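Local atomic coordinates of amidohydrolase (Brucella melitensis biovar Abortus, PDB entry 4F0L), a protein that probably acts as a metal-dependent deaminase of the amidohydrolase family, with an iron(III) ion bound at its metal site in this crystal. Residues V270-T280 with A293-E304. Numbering follows the deposited sequence.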
loop_
_atom_site.group_PDB
_atom_site.type_symbol
_atom_site.label_atom_id
_atom_site.label_comp_id
_atom_site.label_asym_id
_atom_site.label_seq_id
_atom_site.Cartn_x
_atom_site.Cartn_y
_atom_site.Cartn_z
ATOM N N VAL B 270 6.782 27.419 -20.018
ATOM C CA VAL B 270 6.552 26.563 -18.832
ATOM C C VAL B 270 7.549 26.944 -17.746
ATOM O O VAL B 270 8.725 27.061 -18.015
ATOM C CB VAL B 270 6.650 25.067 -19.187
ATOM C CG1 VAL B 270 6.464 24.163 -17.956
ATOM C CG2 VAL B 270 5.601 24.710 -20.238
ATOM N N THR B 271 7.066 27.180 -16.532
ATOM C CA THR B 271 7.912 27.541 -15.374
ATOM C C THR B 271 7.386 26.801 -14.118
ATOM O O THR B 271 6.533 25.953 -14.237
ATOM C CB THR B 271 7.875 29.054 -15.106
ATOM O OG1 THR B 271 6.540 29.409 -14.759
ATOM C CG2 THR B 271 8.299 29.875 -16.297
ATOM N N ALA B 272 7.897 27.153 -12.935
ATOM C CA ALA B 272 7.418 26.650 -11.650
ATOM C C ALA B 272 5.951 27.019 -11.377
ATOM O O ALA B 272 5.340 26.516 -10.435
ATOM C CB ALA B 272 8.331 27.151 -10.511
ATOM N N ARG B 273 5.388 27.899 -12.206
ATOM C CA ARG B 273 3.962 28.230 -12.145
ATOM C C ARG B 273 3.122 27.003 -12.560
ATOM O O ARG B 273 1.943 26.894 -12.204
ATOM C CB ARG B 273 3.717 29.426 -13.082
ATOM C CG ARG B 273 2.316 29.949 -13.182
ATOM C CD ARG B 273 2.170 30.886 -14.393
ATOM N NE ARG B 273 0.762 31.235 -14.506
ATOM C CZ ARG B 273 0.096 31.453 -15.624
ATOM N NH1 ARG B 273 0.695 31.412 -16.795
ATOM N NH2 ARG B 273 -1.208 31.712 -15.544
ATOM N N TRP B 274 3.742 26.122 -13.352
ATOM C CA TRP B 274 3.064 24.990 -13.950
ATOM C C TRP B 274 3.280 23.748 -13.145
ATOM O O TRP B 274 4.387 23.533 -12.624
ATOM C CB TRP B 274 3.555 24.744 -15.366
ATOM C CG TRP B 274 3.139 25.809 -16.360
ATOM C CD1 TRP B 274 3.526 27.159 -16.416
ATOM C CD2 TRP B 274 2.230 25.639 -17.486
ATOM N NE1 TRP B 274 2.921 27.799 -17.471
ATOM C CE2 TRP B 274 2.147 26.953 -18.158
ATOM C CE3 TRP B 274 1.503 24.573 -17.995
ATOM C CZ2 TRP B 274 1.348 27.157 -19.276
ATOM C CZ3 TRP B 274 0.693 24.793 -19.125
ATOM C CH2 TRP B 274 0.632 26.050 -19.756
ATOM N N CYS B 275 2.211 22.944 -13.050
ATOM C CA CYS B 275 2.271 21.604 -12.499
ATOM C C CYS B 275 1.709 20.622 -13.547
ATOM O O CYS B 275 0.554 20.746 -13.981
ATOM C CB CYS B 275 1.488 21.489 -11.198
ATOM S SG CYS B 275 1.590 19.834 -10.453
ATOM N N LEU B 276 2.557 19.704 -13.997
ATOM C CA LEU B 276 2.144 18.784 -15.054
ATOM C C LEU B 276 1.794 17.524 -14.349
ATOM O O LEU B 276 2.649 16.895 -13.736
ATOM C CB LEU B 276 3.269 18.537 -16.062
ATOM C CG LEU B 276 3.955 19.747 -16.688
ATOM C CD1 LEU B 276 4.858 19.315 -17.859
ATOM C CD2 LEU B 276 2.947 20.812 -17.086
ATOM N N ILE B 277 0.524 17.169 -14.414
ATOM C CA ILE B 277 -0.010 16.021 -13.683
ATOM C C ILE B 277 0.332 14.709 -14.427
ATOM O O ILE B 277 0.150 14.589 -15.646
ATOM C CB ILE B 277 -1.537 16.142 -13.469
ATOM C CG1 ILE B 277 -1.884 17.525 -12.895
ATOM C CG2 ILE B 277 -2.041 15.042 -12.516
ATOM C CD1 ILE B 277 -1.281 17.775 -11.512
ATOM N N HIS B 278 0.831 13.736 -13.664
ATOM C CA HIS B 278 1.345 12.458 -14.192
ATOM C C HIS B 278 2.683 12.573 -14.869
ATOM O O HIS B 278 3.714 12.136 -14.294
ATOM C CB HIS B 278 0.310 11.709 -15.058
ATOM C CG HIS B 278 -1.029 11.568 -14.388
ATOM N ND1 HIS B 278 -1.174 10.955 -13.199
ATOM C CD2 HIS B 278 -2.298 12.026 -14.761
ATOM C CE1 HIS B 278 -2.469 10.996 -12.827
ATOM N NE2 HIS B 278 -3.157 11.674 -13.779
ATOM N N ALA B 279 2.710 13.143 -16.082
ATOM C CA ALA B 279 3.943 13.242 -16.854
ATOM C C ALA B 279 4.623 11.871 -16.852
ATOM O O ALA B 279 5.840 11.783 -16.741
ATOM C CB ALA B 279 4.880 14.282 -16.256
ATOM N N THR B 280 3.818 10.811 -17.013
ATOM C CA THR B 280 4.277 9.442 -16.794
ATOM C C THR B 280 5.150 8.905 -17.931
ATOM O O THR B 280 6.096 8.155 -17.664
ATOM C CB THR B 280 3.088 8.503 -16.603
ATOM O OG1 THR B 280 2.224 9.078 -15.608
ATOM C CG2 THR B 280 3.545 7.066 -16.224
ATOM N N ALA B 293 13.036 23.637 -16.853
ATOM C CA ALA B 293 12.003 24.680 -16.909
ATOM C C ALA B 293 11.429 24.999 -15.530
ATOM O O ALA B 293 10.897 26.087 -15.334
ATOM C CB ALA B 293 10.887 24.269 -17.831
ATOM N N GLY B 294 11.530 24.061 -14.586
ATOM C CA GLY B 294 11.058 24.276 -13.217
ATOM C C GLY B 294 9.633 23.821 -12.947
ATOM O O GLY B 294 9.110 24.050 -11.852
ATOM N N ALA B 295 8.992 23.188 -13.938
ATOM C CA ALA B 295 7.625 22.682 -13.800
ATOM C C ALA B 295 7.601 21.613 -12.731
ATOM O O ALA B 295 8.519 20.829 -12.633
ATOM C CB ALA B 295 7.140 22.092 -15.115
ATOM N N ILE B 296 6.559 21.605 -11.907
ATOM C CA ILE B 296 6.441 20.604 -10.849
ATOM C C ILE B 296 5.734 19.375 -11.390
ATOM O O ILE B 296 4.690 19.515 -12.049
ATOM C CB ILE B 296 5.601 21.111 -9.680
ATOM C CG1 ILE B 296 6.211 22.396 -9.105
ATOM C CG2 ILE B 296 5.438 19.994 -8.637
ATOM C CD1 ILE B 296 7.649 22.252 -8.658
ATOM N N ALA B 297 6.289 18.188 -11.123
ATOM C CA ALA B 297 5.645 16.928 -11.495
ATOM C C ALA B 297 4.543 16.606 -10.501
ATOM O O ALA B 297 4.831 16.424 -9.311
ATOM C CB ALA B 297 6.679 15.779 -11.549
ATOM N N GLY B 298 3.296 16.558 -10.955
ATOM C CA GLY B 298 2.162 16.238 -10.089
ATOM C C GLY B 298 1.936 14.745 -10.121
ATOM O O GLY B 298 1.152 14.248 -10.936
ATOM N N LEU B 299 2.645 14.022 -9.258
ATOM C CA LEU B 299 2.612 12.566 -9.275
ATOM C C LEU B 299 1.422 12.029 -8.479
ATOM O O LEU B 299 1.140 12.486 -7.352
ATOM C CB LEU B 299 3.933 12.014 -8.713
ATOM C CG LEU B 299 5.222 12.446 -9.435
ATOM C CD1 LEU B 299 6.444 11.702 -8.851
ATOM C CD2 LEU B 299 5.108 12.196 -10.965
ATOM N N CYS B 300 0.776 11.012 -9.034
ATOM C CA CYS B 300 -0.375 10.378 -8.419
ATOM C C CYS B 300 -0.155 8.873 -8.395
ATOM O O CYS B 300 -0.814 8.145 -9.127
ATOM C CB CYS B 300 -1.652 10.751 -9.195
ATOM S SG CYS B 300 -1.909 12.568 -9.345
ATOM N N PRO B 301 0.779 8.394 -7.533
ATOM C CA PRO B 301 1.254 7.032 -7.703
ATOM C C PRO B 301 0.196 5.928 -7.498
ATOM O O PRO B 301 0.163 4.956 -8.273
ATOM C CB PRO B 301 2.397 6.909 -6.680
ATOM C CG PRO B 301 2.836 8.300 -6.395
ATOM C CD PRO B 301 1.644 9.195 -6.618
ATOM N N VAL B 302 -0.638 6.068 -6.466
ATOM C CA VAL B 302 -1.696 5.086 -6.233
ATOM C C VAL B 302 -2.706 5.048 -7.349
ATOM O O VAL B 302 -3.036 3.968 -7.824
ATOM C CB VAL B 302 -2.369 5.293 -4.877
ATOM C CG1 VAL B 302 -3.676 4.488 -4.733
ATOM C CG2 VAL B 302 -1.319 4.916 -3.827
ATOM N N THR B 303 -3.170 6.204 -7.803
ATOM C CA THR B 303 -4.112 6.239 -8.924
ATOM C C THR B 303 -3.477 5.712 -10.199
ATOM O O THR B 303 -4.092 4.951 -10.936
ATOM C CB THR B 303 -4.710 7.650 -9.151
ATOM O OG1 THR B 303 -5.481 8.018 -8.002
ATOM C CG2 THR B 303 -5.667 7.679 -10.396
ATOM N N GLU B 304 -2.222 6.068 -10.451
ATOM C CA GLU B 304 -1.525 5.610 -11.649
ATOM C C GLU B 304 -1.407 4.070 -11.649
ATOM O O GLU B 304 -1.526 3.414 -12.692
ATOM C CB GLU B 304 -0.134 6.287 -11.754
ATOM C CG GLU B 304 -0.206 7.742 -12.248
ATOM C CD GLU B 304 0.926 8.633 -11.762
ATOM O OE1 GLU B 304 2.008 8.119 -11.431
ATOM O OE2 GLU B 304 0.742 9.866 -11.715
HETATM O O HOH W 1 3.623 9.504 -13.343
#
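C275 of strand 274-276 pairs in parallel with I296 of strand 296-299. With helix 284-293 between them, the strands form a beta-alpha-beta unit of the TIM-barrel fold. The ladder starts at I296 N, which donates to W274 O. L276 N donates to I296 O, and L276 O accepts from G298 N. H278 N ends the ladder on G298 O, at 2.8 Å.

G298 has no side chain, and C275 SG and I277 CD1 pack against its CA; C275 SG lies 3.7 Å from G298 CA. Ahead of the strands, V270 CG1 rests on A295 CB.

At the C-terminal ends, H278 reaches across to E304. H278 CB sits 3.8 Å from E304 OE2. CG lies beside the backbone N (chi1 -50°), which brings ND1 up to the carboxylate. H278 ND1 donates to E304 OE2 at 2.7 Å, almost straight, with OE2 in the ring plane and met on its anti side. The ring and carboxylate planes stand 72° apart. CE1 touches C300 CB, and I277 CG2 lies over one ring face, offset toward the rim. The H278 side chain also touches the iron ligand D329 and comes within about 4 Å of the iron, nearest atoms.

E304 OE2 takes a second bond from C300 N, the N-cap residue, which comes from above the carboxylate plane, so two donors fix this oxygen. E304 OE1 is held by a water. That water also donates to H278 O and accepts from T280 OG1 at 2.7 Å.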